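PDB 2I5E: hypothetical protein MM_2497 from Methanosarcina mazei, which probably catalyses the condensation of (2S)-2-phospholactate with GTP to give (2S)-lactyl-2-diphospho-5'-guanosine and diphosphate, a step in coenzyme F420 biosynthesis. Local coordinates for residues A[90-95]-A[128-133]; A[113-118]-A[157-162]; A[136-141]-A[150-155]. All blocks are in the same frame, centred on the assembly; numbering follows the deposited sequence.

Contact 1. Residues A[90-95]-A[128-133]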
ATOM      1  N   PRO A  90     -26.343   1.069  -7.490  1.00 43.40           N
ATOM      2  CA  PRO A  90     -24.976   0.797  -6.946  1.00 40.33           C
ATOM      3  C   PRO A  90     -24.632   1.673  -5.682  1.00 39.52           C
ATOM      4  O   PRO A  90     -25.065   2.829  -5.571  1.00 36.99           O
ATOM      5  CB  PRO A  90     -24.088   1.136  -8.124  1.00 39.82           C
ATOM      6  CG  PRO A  90     -25.005   0.847  -9.396  1.00 41.75           C
ATOM      7  CD  PRO A  90     -26.316   1.409  -8.941  1.00 43.95           C
ATOM      8  N   VAL A  91     -23.931   1.055  -4.714  1.00 37.62           N
ATOM      9  CA  VAL A  91     -23.472   1.705  -3.435  1.00 35.30           C
ATOM     10  C   VAL A  91     -21.933   1.636  -3.364  1.00 34.05           C
ATOM     11  O   VAL A  91     -21.367   0.562  -3.439  1.00 33.44           O
ATOM     12  CB  VAL A  91     -24.135   1.003  -2.156  1.00 34.63           C
ATOM     13  CG1 VAL A  91     -23.551   1.541  -0.743  1.00 29.87           C
ATOM     14  CG2 VAL A  91     -25.667   1.145  -2.169  1.00 34.39           C
ATOM     15  N   LEU A  92     -21.265   2.784  -3.229  1.00 33.47           N
ATOM     16  CA  LEU A  92     -19.860   2.889  -2.824  1.00 31.31           C
ATOM     17  C   LEU A  92     -19.896   3.192  -1.331  1.00 29.19           C
ATOM     18  O   LEU A  92     -20.498   4.183  -0.899  1.00 30.19           O
ATOM     19  CB  LEU A  92     -19.213   4.058  -3.552  1.00 31.26           C
ATOM     20  CG  LEU A  92     -17.748   4.392  -3.303  1.00 32.68           C
ATOM     21  CD1 LEU A  92     -16.882   3.166  -3.730  1.00 32.97           C
ATOM     22  CD2 LEU A  92     -17.390   5.688  -4.106  1.00 32.69           C
ATOM     23  N   ILE A  93     -19.351   2.276  -0.541  1.00 28.39           N
ATOM     24  CA  ILE A  93     -19.050   2.435   0.862  1.00 26.33           C
ATOM     25  C   ILE A  93     -17.594   2.836   1.027  1.00 28.07           C
ATOM     26  O   ILE A  93     -16.715   2.124   0.583  1.00 27.23           O
ATOM     27  CB  ILE A  93     -19.291   1.119   1.636  1.00 28.85           C
ATOM     28  CG1 ILE A  93     -20.720   0.591   1.346  1.00 22.48           C
ATOM     29  CG2 ILE A  93     -18.911   1.288   3.122  1.00 24.60           C
ATOM     30  CD1 ILE A  93     -20.955  -0.887   1.972  1.00 25.12           C
ATOM     31  N   VAL A  94     -17.340   4.057   1.528  1.00 28.05           N
ATOM     32  CA  VAL A  94     -15.963   4.488   1.648  1.00 28.80           C
ATOM     33  C   VAL A  94     -15.648   4.876   3.102  1.00 27.19           C
ATOM     34  O   VAL A  94     -16.342   5.651   3.672  1.00 29.26           O
ATOM     35  CB  VAL A  94     -15.666   5.758   0.775  1.00 30.14           C
ATOM     36  CG1 VAL A  94     -14.205   5.945   0.529  1.00 28.05           C
ATOM     37  CG2 VAL A  94     -16.382   5.799  -0.487  1.00 34.47           C
HETATM   38  N   MSE A  95     -14.547   4.390   3.670  1.00 26.31           N
HETATM   39  CA  MSE A  95     -14.138   4.806   4.994  1.00 24.20           C
HETATM   40  C   MSE A  95     -13.764   6.260   5.069  1.00 25.60           C
HETATM   41  O   MSE A  95     -13.270   6.787   4.124  1.00 22.84           O
HETATM   42  CB  MSE A  95     -12.988   3.933   5.412  1.00 24.95           C
HETATM   43  CG  MSE A  95     -13.461   2.381   5.346  1.00 27.38           C
HETATM   44 SE   MSE A  95     -15.466   2.035   5.461  0.80 44.52          SE
HETATM   45  CE  MSE A  95     -14.884   1.940   7.046  1.00 15.86           C
ATOM     46  N   ALA A 128     -12.696   0.585   0.744  1.00 27.21           N
ATOM     47  CA  ALA A 128     -13.719   1.098  -0.144  1.00 26.33           C
ATOM     48  C   ALA A 128     -14.319  -0.157  -0.768  1.00 28.70           C
ATOM     49  O   ALA A 128     -13.630  -1.130  -1.013  1.00 26.99           O
ATOM     50  CB  ALA A 128     -13.036   2.025  -1.270  1.00 25.51           C
ATOM     51  N   LEU A 129     -15.640  -0.126  -0.956  1.00 29.44           N
ATOM     52  CA  LEU A 129     -16.367  -1.232  -1.514  1.00 30.40           C
ATOM     53  C   LEU A 129     -17.425  -0.628  -2.461  1.00 30.51           C
ATOM     54  O   LEU A 129     -18.248   0.193  -2.019  1.00 28.94           O
ATOM     55  CB  LEU A 129     -17.043  -1.994  -0.378  1.00 30.42           C
ATOM     56  CG  LEU A 129     -17.529  -3.442  -0.555  1.00 33.25           C
ATOM     57  CD1 LEU A 129     -16.474  -4.353  -1.292  1.00 31.06           C
ATOM     58  CD2 LEU A 129     -17.845  -3.933   0.844  1.00 28.15           C
ATOM     59  N   PHE A 130     -17.360  -1.009  -3.736  1.00 29.13           N
ATOM     60  CA  PHE A 130     -18.345  -0.688  -4.753  1.00 30.45           C
ATOM     61  C   PHE A 130     -19.121  -1.963  -5.137  1.00 32.24           C
ATOM     62  O   PHE A 130     -18.560  -2.922  -5.646  1.00 31.65           O
ATOM     63  CB  PHE A 130     -17.735   0.058  -5.994  1.00 30.66           C
ATOM     64  CG  PHE A 130     -18.787   0.542  -6.997  1.00 32.49           C
ATOM     65  CD1 PHE A 130     -19.691   1.560  -6.676  1.00 38.39           C
ATOM     66  CD2 PHE A 130     -18.938  -0.110  -8.240  1.00 40.91           C
ATOM     67  CE1 PHE A 130     -20.707   1.964  -7.576  1.00 38.58           C
ATOM     68  CE2 PHE A 130     -19.919   0.270  -9.162  1.00 39.84           C
ATOM     69  CZ  PHE A 130     -20.790   1.305  -8.839  1.00 38.34           C
ATOM     70  N   ILE A 131     -20.417  -1.936  -4.831  1.00 32.24           N
ATOM     71  CA  ILE A 131     -21.317  -3.007  -5.009  1.00 33.43           C
ATOM     72  C   ILE A 131     -22.408  -2.599  -6.032  1.00 35.55           C
ATOM     73  O   ILE A 131     -23.236  -1.788  -5.708  1.00 37.08           O
ATOM     74  CB  ILE A 131     -21.970  -3.306  -3.628  1.00 33.47           C
ATOM     75  CG1 ILE A 131     -20.851  -3.585  -2.544  1.00 31.41           C
ATOM     76  CG2 ILE A 131     -23.038  -4.392  -3.762  1.00 30.43           C
ATOM     77  CD1 ILE A 131     -21.136  -2.857  -1.179  1.00 27.49           C
ATOM     78  N   LYS A 132     -22.400  -3.167  -7.240  1.00 37.51           N
ATOM     79  CA  LYS A 132     -23.400  -2.861  -8.282  1.00 37.95           C
ATOM     80  C   LYS A 132     -24.759  -3.437  -7.917  1.00 38.89           C
ATOM     81  O   LYS A 132     -25.756  -2.844  -8.227  1.00 41.16           O
ATOM     82  CB  LYS A 132     -22.986  -3.481  -9.609  1.00 37.63           C
ATOM     83  CG  LYS A 132     -21.903  -2.735 -10.306  1.00 39.42           C
ATOM     84  CD  LYS A 132     -21.575  -3.288 -11.676  1.00 33.68           C
ATOM     85  CE  LYS A 132     -20.246  -2.673 -12.098  1.00 37.83           C
ATOM     86  NZ  LYS A 132     -19.904  -3.394 -13.329  1.00 36.31           N
ATOM     87  N   ASN A 133     -24.820  -4.583  -7.258  1.00 38.84           N
ATOM     88  CA  ASN A 133     -26.106  -5.188  -6.924  1.00 38.31           C
ATOM     89  C   ASN A 133     -26.357  -5.359  -5.476  1.00 38.29           C
ATOM     90  O   ASN A 133     -26.259  -6.468  -4.983  1.00 39.57           O
ATOM     91  CB  ASN A 133     -26.238  -6.530  -7.637  1.00 38.39           C
ATOM     92  CG  ASN A 133     -25.710  -6.478  -9.102  1.00 40.16           C
ATOM     93  OD1 ASN A 133     -26.224  -5.710  -9.991  1.00 38.49           O
ATOM     94  ND2 ASN A 133     -24.648  -7.262  -9.360  1.00 35.41           N
TER
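Pro90 presses its CB against the Phe130 ring, 3.4 Å from CZ. Phe130 CG is anti to the backbone N (chi1 -173°). The ring lies obliquely near Pro90 CB, Val91 O and Leu92 N. Leu92 crosses the Phe130 side chain at about a right angle, with Leu92 CD1 3.9 Å from Phe130 CB. On the other face of the sheet, Ile93 CD1 meets Ile131 CD1 at 3.7 Å. Helix 103-109 covers Leu92 and Phe130. Helix 76-86 covers Val91, Ile93 and Ile131. The strands run antiparallel. Val91 N donates to Ile131 O at 3.1 Å and Ile131 N to Val91 O at 3.0 Å. Ile93 and Leu129 repeat this, with Ile93 N to Leu129 O at 2.8 Å. Packing is looser at Val94, whose CG1 lies 4.5 Å from Ala128 CB. The partly exposed end is at Pro90 and Lys132. Lys132 CB points away from residues 90-95, and its NZ is hydrogen-bonded to Thr112 O. The contact therefore joins two neighbouring strands of the sheet through backbone hydrogen bonds in an apolar setting. The strand amides and carbonyls of these two hydrogen-bonded pairs satisfy one another, while the side chains between sheet and helices are almost all hydrocarbon.

Contact 2. Residues A[113-118]-A[157-162]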
ATOM      1  N   GLU A 113     -15.621  -2.934 -14.117  1.00 44.56           N
ATOM      2  CA  GLU A 113     -16.382  -3.634 -15.088  1.00 46.61           C
ATOM      3  C   GLU A 113     -16.920  -4.865 -14.393  1.00 44.74           C
ATOM      4  O   GLU A 113     -17.844  -5.478 -14.929  1.00 43.45           O
ATOM      5  CB  GLU A 113     -15.568  -3.897 -16.362  1.00 46.92           C
ATOM      6  CG  GLU A 113     -15.793  -2.775 -17.405  1.00 50.81           C
ATOM      7  CD  GLU A 113     -14.684  -2.666 -18.477  1.00 52.98           C
ATOM      8  OE1 GLU A 113     -13.799  -3.578 -18.568  1.00 59.25           O
ATOM      9  OE2 GLU A 113     -14.716  -1.671 -19.255  1.00 59.33           O
ATOM     10  N   LYS A 114     -16.414  -5.147 -13.172  1.00 42.67           N
ATOM     11  CA  LYS A 114     -16.954  -6.269 -12.348  1.00 42.26           C
ATOM     12  C   LYS A 114     -18.200  -5.891 -11.532  1.00 40.70           C
ATOM     13  O   LYS A 114     -18.536  -4.716 -11.414  1.00 40.62           O
ATOM     14  CB  LYS A 114     -15.910  -6.878 -11.376  1.00 42.23           C
ATOM     15  CG  LYS A 114     -14.612  -7.386 -12.044  1.00 44.20           C
ATOM     16  CD  LYS A 114     -14.947  -8.491 -13.041  1.00 48.01           C
ATOM     17  CE  LYS A 114     -13.819  -8.752 -14.032  1.00 51.56           C
ATOM     18  NZ  LYS A 114     -13.250 -10.097 -13.754  1.00 56.62           N
ATOM     19  N   ASP A 115     -18.816  -6.900 -10.926  1.00 39.61           N
ATOM     20  CA  ASP A 115     -19.934  -6.745 -10.034  1.00 38.72           C
ATOM     21  C   ASP A 115     -19.608  -6.022  -8.741  1.00 38.81           C
ATOM     22  O   ASP A 115     -20.475  -5.275  -8.207  1.00 38.72           O
ATOM     23  CB  ASP A 115     -20.457  -8.105  -9.690  1.00 38.68           C
ATOM     24  CG  ASP A 115     -21.107  -8.781 -10.868  1.00 41.99           C
ATOM     25  OD1 ASP A 115     -21.521  -8.099 -11.837  1.00 44.97           O
ATOM     26  OD2 ASP A 115     -21.153 -10.012 -10.832  1.00 47.98           O
ATOM     27  N   VAL A 116     -18.417  -6.297  -8.178  1.00 37.38           N
ATOM     28  CA  VAL A 116     -17.931  -5.531  -6.991  1.00 36.30           C
ATOM     29  C   VAL A 116     -16.535  -5.029  -7.164  1.00 37.01           C
ATOM     30  O   VAL A 116     -15.741  -5.624  -7.908  1.00 35.31           O
ATOM     31  CB  VAL A 116     -18.348  -6.123  -5.592  1.00 38.86           C
ATOM     32  CG1 VAL A 116     -19.238  -7.403  -5.677  1.00 34.88           C
ATOM     33  CG2 VAL A 116     -17.214  -6.134  -4.488  1.00 33.35           C
ATOM     34  N   CYS A 117     -16.248  -3.821  -6.677  1.00 35.80           N
ATOM     35  CA  CYS A 117     -14.828  -3.455  -6.638  1.00 33.80           C
ATOM     36  C   CYS A 117     -14.430  -3.267  -5.210  1.00 34.66           C
ATOM     37  O   CYS A 117     -15.131  -2.626  -4.395  1.00 30.60           O
ATOM     38  CB  CYS A 117     -14.525  -2.232  -7.446  1.00 34.47           C
ATOM     39  SG  CYS A 117     -12.805  -1.786  -7.516  1.00 35.60           S
ATOM     40  N   ILE A 118     -13.293  -3.878  -4.892  1.00 33.23           N
ATOM     41  CA  ILE A 118     -12.778  -3.768  -3.583  1.00 33.19           C
ATOM     42  C   ILE A 118     -11.323  -3.293  -3.444  1.00 30.49           C
ATOM     43  O   ILE A 118     -10.401  -3.787  -4.163  1.00 31.48           O
ATOM     44  CB  ILE A 118     -13.149  -4.968  -2.809  1.00 33.41           C
ATOM     45  CG1 ILE A 118     -12.292  -5.108  -1.562  1.00 37.41           C
ATOM     46  CG2 ILE A 118     -13.193  -6.205  -3.680  1.00 40.05           C
ATOM     47  CD1 ILE A 118     -12.772  -6.179  -0.764  1.00 28.96           C
ATOM     48  N   GLY A 157     -22.053 -15.445  -6.694  1.00 51.32           N
ATOM     49  CA  GLY A 157     -22.203 -15.508  -8.153  1.00 52.09           C
ATOM     50  C   GLY A 157     -21.512 -14.365  -8.836  1.00 51.79           C
ATOM     51  O   GLY A 157     -21.205 -14.427 -10.043  1.00 53.85           O
ATOM     52  N   GLN A 158     -21.177 -13.374  -8.027  1.00 49.41           N
ATOM     53  CA  GLN A 158     -20.669 -12.114  -8.480  1.00 47.97           C
ATOM     54  C   GLN A 158     -19.133 -12.051  -8.569  1.00 48.07           C
ATOM     55  O   GLN A 158     -18.417 -12.562  -7.700  1.00 48.49           O
ATOM     56  CB  GLN A 158     -21.206 -11.082  -7.536  1.00 47.37           C
ATOM     57  CG  GLN A 158     -22.774 -11.050  -7.607  1.00 45.54           C
ATOM     58  CD  GLN A 158     -23.233  -9.796  -7.032  1.00 45.08           C
ATOM     59  OE1 GLN A 158     -23.247  -8.736  -7.709  1.00 43.92           O
ATOM     60  NE2 GLN A 158     -23.509  -9.842  -5.738  1.00 43.56           N
ATOM     61  N   ASP A 159     -18.641 -11.477  -9.652  1.00 46.21           N
ATOM     62  CA  ASP A 159     -17.200 -11.345  -9.819  1.00 46.18           C
ATOM     63  C   ASP A 159     -16.705  -9.996  -9.150  1.00 44.20           C
ATOM     64  O   ASP A 159     -17.523  -9.102  -8.804  1.00 42.81           O
ATOM     65  CB  ASP A 159     -16.837 -11.558 -11.324  1.00 45.88           C
ATOM     66  CG  ASP A 159     -17.473 -10.516 -12.257  1.00 50.96           C
ATOM     67  OD1 ASP A 159     -18.065  -9.516 -11.740  1.00 49.81           O
ATOM     68  OD2 ASP A 159     -17.327 -10.664 -13.530  1.00 53.43           O
ATOM     69  N   PHE A 160     -15.406  -9.860  -8.887  1.00 41.68           N
ATOM     70  CA  PHE A 160     -14.935  -8.707  -8.122  1.00 38.47           C
ATOM     71  C   PHE A 160     -13.630  -8.310  -8.765  1.00 38.87           C
ATOM     72  O   PHE A 160     -12.927  -9.180  -9.285  1.00 39.63           O
ATOM     73  CB  PHE A 160     -14.781  -8.970  -6.603  1.00 37.70           C
ATOM     74  CG  PHE A 160     -13.858 -10.131  -6.251  1.00 41.57           C
ATOM     75  CD1 PHE A 160     -12.451  -9.944  -6.192  1.00 37.70           C
ATOM     76  CD2 PHE A 160     -14.380 -11.407  -5.955  1.00 39.19           C
ATOM     77  CE1 PHE A 160     -11.563 -10.993  -5.885  1.00 34.88           C
ATOM     78  CE2 PHE A 160     -13.503 -12.450  -5.653  1.00 39.16           C
ATOM     79  CZ  PHE A 160     -12.074 -12.217  -5.607  1.00 36.56           C
ATOM     80  N   GLU A 161     -13.378  -7.007  -8.807  1.00 36.12           N
ATOM     81  CA  GLU A 161     -12.121  -6.442  -9.062  1.00 35.88           C
ATOM     82  C   GLU A 161     -11.471  -6.023  -7.734  1.00 35.03           C
ATOM     83  O   GLU A 161     -12.107  -5.342  -6.941  1.00 33.45           O
ATOM     84  CB  GLU A 161     -12.353  -5.175  -9.842  1.00 32.92           C
ATOM     85  CG  GLU A 161     -11.116  -4.770 -10.532  1.00 38.19           C
ATOM     86  CD  GLU A 161     -11.190  -3.423 -11.136  1.00 41.71           C
ATOM     87  OE1 GLU A 161     -12.276  -2.989 -11.557  1.00 39.48           O
ATOM     88  OE2 GLU A 161     -10.143  -2.754 -11.111  1.00 50.53           O
ATOM     89  N   ILE A 162     -10.175  -6.370  -7.545  1.00 35.57           N
ATOM     90  CA  ILE A 162      -9.281  -5.813  -6.498  1.00 34.09           C
ATOM     91  C   ILE A 162      -8.659  -4.561  -7.072  1.00 33.75           C
ATOM     92  O   ILE A 162      -7.885  -4.647  -8.023  1.00 34.16           O
ATOM     93  CB  ILE A 162      -8.106  -6.770  -6.115  1.00 35.40           C
ATOM     94  CG1 ILE A 162      -8.634  -8.159  -5.664  1.00 37.08           C
ATOM     95  CG2 ILE A 162      -7.199  -6.127  -5.003  1.00 33.63           C
ATOM     96  CD1 ILE A 162      -9.606  -8.061  -4.595  1.00 41.91           C
TER
HETATM   97  O   HOH W   1     -22.874  -6.426  -6.762  1.00 37.52           O
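The carboxylates of Asp115 and Asp159 meet with their planes 44° apart, and each accepts the other residue's backbone amide. Asp115 N donates to Asp159 OD1 at 2.8 Å, met nearly along its C-O axis. Asp159 N donates to Asp115 OD2 at 3.1 Å and comes from above that carboxylate plane, 36° out of it. The two acids also come close: Asp115 OD2 is 3.3 Å from Asp159 OD1. Their like charges would probably repel, and the two amides are likely to offset this. Asp159 CG sits between the backbone N and the carbonyl carbon (chi1 62°), close to Lys114 CD. Lys114 crosses Asp159 at about a right angle. Its CD touches Asp159 OD2 at 3.3 Å, but NZ stays 4.1 Å from OD2, beyond a salt bridge. The Gln158 side chain crosses that of Asp115 at about a right angle, and Gln158 OE1 takes a hydrogen bond from Asn133 ND2. The Phe160 ring leads away from residues 113-118 onto Cys150 and Thr154 of helix 145-154.

Farther along, the strands pair in parallel. Glu161 N bonds to Val116 O at 2.9 Å, and Ile118 N to Glu161 O at 2.8 Å. Ile118 and Ile162 lie side by side, pointing the same way. Ile162 also packs on Met167 of the second subunit. Gly157, with positive phi, closes a Schellman motif at the end of helix 145-154. Strand 160-162 then joins 116-120 as an outermost strand of the mixed sheet, in keeping with the GT-A-like nucleotidyltransferase fold.

Contact 3. Residues A[136-141]-A[150-155]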
ATOM      1  N   LYS A 136     -27.898  -8.457  -3.615  1.00 48.12           N
ATOM      2  CA  LYS A 136     -27.148  -9.725  -3.653  1.00 48.71           C
ATOM      3  C   LYS A 136     -25.853  -9.707  -2.815  1.00 47.55           C
ATOM      4  O   LYS A 136     -25.096 -10.666  -2.854  1.00 49.90           O
ATOM      5  CB  LYS A 136     -26.774 -10.065  -5.111  1.00 48.86           C
ATOM      6  CG  LYS A 136     -27.775 -10.959  -5.850  1.00 51.68           C
ATOM      7  CD  LYS A 136     -27.074 -11.610  -6.999  1.00 55.14           C
ATOM      8  CE  LYS A 136     -27.480 -13.066  -7.169  1.00 59.30           C
ATOM      9  NZ  LYS A 136     -26.465 -13.713  -8.086  1.00 57.02           N
ATOM     10  N   TYR A 137     -25.612  -8.631  -2.069  1.00 45.92           N
ATOM     11  CA  TYR A 137     -24.384  -8.441  -1.299  1.00 42.91           C
ATOM     12  C   TYR A 137     -24.629  -8.178   0.149  1.00 42.79           C
ATOM     13  O   TYR A 137     -25.594  -7.504   0.491  1.00 43.09           O
ATOM     14  CB  TYR A 137     -23.545  -7.315  -1.894  1.00 43.04           C
ATOM     15  CG  TYR A 137     -22.062  -7.534  -1.535  1.00 43.29           C
ATOM     16  CD1 TYR A 137     -21.289  -8.513  -2.200  1.00 38.45           C
ATOM     17  CD2 TYR A 137     -21.459  -6.793  -0.497  1.00 42.70           C
ATOM     18  CE1 TYR A 137     -19.922  -8.716  -1.848  1.00 40.53           C
ATOM     19  CE2 TYR A 137     -20.102  -6.983  -0.152  1.00 41.66           C
ATOM     20  CZ  TYR A 137     -19.363  -7.943  -0.805  1.00 42.15           C
ATOM     21  OH  TYR A 137     -18.056  -8.097  -0.430  1.00 41.43           O
ATOM     22  N   ARG A 138     -23.763  -8.707   1.023  1.00 41.81           N
ATOM     23  CA  ARG A 138     -23.825  -8.472   2.462  1.00 41.29           C
ATOM     24  C   ARG A 138     -22.406  -8.022   2.933  1.00 37.66           C
ATOM     25  O   ARG A 138     -21.442  -8.536   2.464  1.00 39.41           O
ATOM     26  CB  ARG A 138     -24.338  -9.790   3.131  1.00 43.44           C
ATOM     27  CG  ARG A 138     -24.019  -9.964   4.636  1.00 45.86           C
ATOM     28  CD  ARG A 138     -24.418 -11.412   5.186  1.00 47.20           C
ATOM     29  NE  ARG A 138     -23.452 -12.466   4.797  1.00 53.90           N
ATOM     30  CZ  ARG A 138     -22.251 -12.641   5.369  1.00 55.04           C
ATOM     31  NH1 ARG A 138     -21.881 -11.831   6.350  1.00 56.93           N
ATOM     32  NH2 ARG A 138     -21.422 -13.626   4.983  1.00 54.82           N
ATOM     33  N   VAL A 139     -22.252  -7.012   3.773  1.00 34.10           N
ATOM     34  CA  VAL A 139     -20.936  -6.614   4.224  1.00 32.27           C
ATOM     35  C   VAL A 139     -20.606  -7.192   5.604  1.00 33.39           C
ATOM     36  O   VAL A 139     -21.522  -7.377   6.439  1.00 36.83           O
ATOM     37  CB  VAL A 139     -20.753  -5.031   4.411  1.00 29.85           C
ATOM     38  CG1 VAL A 139     -20.994  -4.234   3.087  1.00 26.95           C
ATOM     39  CG2 VAL A 139     -21.636  -4.528   5.525  1.00 26.75           C
ATOM     40  N   LYS A 140     -19.298  -7.306   5.891  1.00 33.71           N
ATOM     41  CA  LYS A 140     -18.789  -7.716   7.176  1.00 35.64           C
ATOM     42  C   LYS A 140     -17.418  -7.100   7.372  1.00 36.08           C
ATOM     43  O   LYS A 140     -16.387  -7.766   7.114  1.00 35.89           O
ATOM     44  CB  LYS A 140     -18.683  -9.234   7.261  1.00 35.21           C
ATOM     45  CG  LYS A 140     -18.497  -9.719   8.746  1.00 40.09           C
ATOM     46  CD  LYS A 140     -18.455 -11.247   8.734  1.00 43.79           C
ATOM     47  CE  LYS A 140     -18.262 -11.846  10.138  1.00 45.37           C
ATOM     48  NZ  LYS A 140     -16.800 -11.666  10.630  1.00 46.39           N
ATOM     49  N   TYR A 141     -17.410  -5.832   7.815  1.00 36.06           N
ATOM     50  CA  TYR A 141     -16.178  -5.099   8.120  1.00 36.05           C
ATOM     51  C   TYR A 141     -15.720  -5.604   9.472  1.00 37.01           C
ATOM     52  O   TYR A 141     -16.492  -6.241  10.174  1.00 37.54           O
ATOM     53  CB  TYR A 141     -16.429  -3.561   8.212  1.00 34.92           C
ATOM     54  CG  TYR A 141     -16.642  -2.963   6.869  1.00 31.65           C
ATOM     55  CD1 TYR A 141     -17.900  -3.016   6.254  1.00 31.84           C
ATOM     56  CD2 TYR A 141     -15.587  -2.416   6.180  1.00 28.45           C
ATOM     57  CE1 TYR A 141     -18.092  -2.570   4.978  1.00 32.05           C
ATOM     58  CE2 TYR A 141     -15.763  -1.887   4.917  1.00 28.39           C
ATOM     59  CZ  TYR A 141     -17.020  -1.977   4.318  1.00 31.84           C
ATOM     60  OH  TYR A 141     -17.214  -1.518   3.051  1.00 30.81           O
ATOM     61  N   CYS A 150     -14.410 -10.581  -0.662  1.00 34.21           N
ATOM     62  CA  CYS A 150     -14.189 -11.262  -1.924  1.00 34.87           C
ATOM     63  C   CYS A 150     -14.994 -12.584  -1.899  1.00 36.98           C
ATOM     64  O   CYS A 150     -15.522 -13.013  -2.937  1.00 37.92           O
ATOM     65  CB  CYS A 150     -12.716 -11.618  -2.091  1.00 36.22           C
ATOM     66  SG  CYS A 150     -11.633 -10.210  -2.265  1.00 32.57           S
ATOM     67  N   SER A 151     -15.028 -13.253  -0.766  1.00 39.44           N
ATOM     68  CA  SER A 151     -15.658 -14.591  -0.746  1.00 43.88           C
ATOM     69  C   SER A 151     -17.195 -14.501  -0.565  1.00 43.95           C
ATOM     70  O   SER A 151     -17.933 -15.379  -1.049  1.00 44.64           O
ATOM     71  CB  SER A 151     -14.975 -15.545   0.260  1.00 44.66           C
ATOM     72  OG  SER A 151     -15.728 -15.676   1.441  1.00 50.21           O
ATOM     73  N   ILE A 152     -17.660 -13.437   0.104  1.00 44.58           N
ATOM     74  CA  ILE A 152     -19.090 -13.015   0.005  1.00 44.14           C
ATOM     75  C   ILE A 152     -19.445 -12.779  -1.474  1.00 45.12           C
ATOM     76  O   ILE A 152     -20.482 -13.204  -1.911  1.00 45.24           O
ATOM     77  CB  ILE A 152     -19.533 -11.815   0.952  1.00 44.30           C
ATOM     78  CG1 ILE A 152     -19.453 -12.170   2.435  1.00 43.19           C
ATOM     79  CG2 ILE A 152     -21.028 -11.367   0.677  1.00 45.26           C
ATOM     80  CD1 ILE A 152     -19.313 -10.878   3.388  1.00 42.16           C
ATOM     81  N   ALA A 153     -18.566 -12.166  -2.266  1.00 45.65           N
ATOM     82  CA  ALA A 153     -18.885 -11.931  -3.633  1.00 46.97           C
ATOM     83  C   ALA A 153     -18.969 -13.241  -4.421  1.00 49.46           C
ATOM     84  O   ALA A 153     -19.818 -13.394  -5.308  1.00 50.31           O
ATOM     85  CB  ALA A 153     -17.865 -10.965  -4.285  1.00 47.17           C
ATOM     86  N   THR A 154     -18.094 -14.202  -4.131  1.00 50.04           N
ATOM     87  CA  THR A 154     -18.004 -15.299  -5.077  1.00 50.59           C
ATOM     88  C   THR A 154     -19.075 -16.345  -4.739  1.00 50.31           C
ATOM     89  O   THR A 154     -19.712 -16.814  -5.674  1.00 50.37           O
ATOM     90  CB  THR A 154     -16.581 -15.937  -5.238  1.00 50.71           C
ATOM     91  OG1 THR A 154     -16.255 -16.733  -4.096  1.00 52.95           O
ATOM     92  CG2 THR A 154     -15.483 -14.903  -5.458  1.00 48.95           C
ATOM     93  N   ASP A 155     -19.207 -16.717  -3.450  1.00 49.90           N
ATOM     94  CA  ASP A 155     -20.370 -17.425  -2.886  1.00 50.51           C
ATOM     95  C   ASP A 155     -21.768 -16.929  -3.375  1.00 51.22           C
ATOM     96  O   ASP A 155     -22.781 -17.662  -3.231  1.00 51.32           O
ATOM     97  CB  ASP A 155     -20.362 -17.384  -1.364  1.00 49.68           C
ATOM     98  CG  ASP A 155     -19.209 -18.175  -0.747  1.00 52.49           C
ATOM     99  OD1 ASP A 155     -18.332 -18.706  -1.480  1.00 52.49           O
ATOM    100  OD2 ASP A 155     -19.199 -18.263   0.511  1.00 52.74           O
TER
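Ile152 points from helix 145-154 into the stretch 136-141 and touches both Tyr137 and Arg138. Ile152 CG2 lies over one face of the Tyr137 ring, 4.1 Å from the ring centroid and 20° off the normal, a CH-pi contact. It also lies near Arg138 O. CG1 is anti to the carbonyl carbon (chi1 -65°) and goes to the Arg138 side. There Ile152 CD1 comes 3.3 Å from Arg138 O, and Ile152 CG1 lies 3.5 Å from Arg138 NH2. CD1 also stands over one face of the guanidinium, offset toward its rim. The arginine chain bends at chi3 (77°), which turns NE back toward the helix side.

Tyr137 crosses Ile152 at about a right angle. Its CE1 meets Ala153 CB at 3.9 Å, in the plane of the ring and at its edge. On the other side the tyrosine packs on Leu129 and Ile131 of strand 126-131.

An alanine at Ile152 would probably leave one face of the Tyr137 ring without its CH-pi partner and the Arg138 guanidinium freer to turn. No hydrogen bond joins the two segments. Their fit depends on shape and on hydrocarbon laid against flat groups, and the hydrogen bond of the Tyr137 hydroxyl goes to His149 O, just outside them. Exposed Arg138 covers the apolar Ile152 with its flat, charged end.

How the contacts relate
Strand 5-9, near the N terminus, pairs with strand 91-94, the first segment of contact 1. The chain then runs through helix 103-109 to residues 113-118, which open contact 2. Strand 126-131 turns back and closes contact 1, so contacts 1 and 2 cross. It also pairs with strand 116-120, which makes contacts 1 and 2 parts of one sheet. Residues 136-141 and helix 145-154 then form contact 3, whose whole loop falls between the two segments of contact 2. Strand 160-162 closes contact 2 last. Contact 3 fits the loop to the helix, and Tyr137, Val139 and Tyr141 pack on the strands of contact 1.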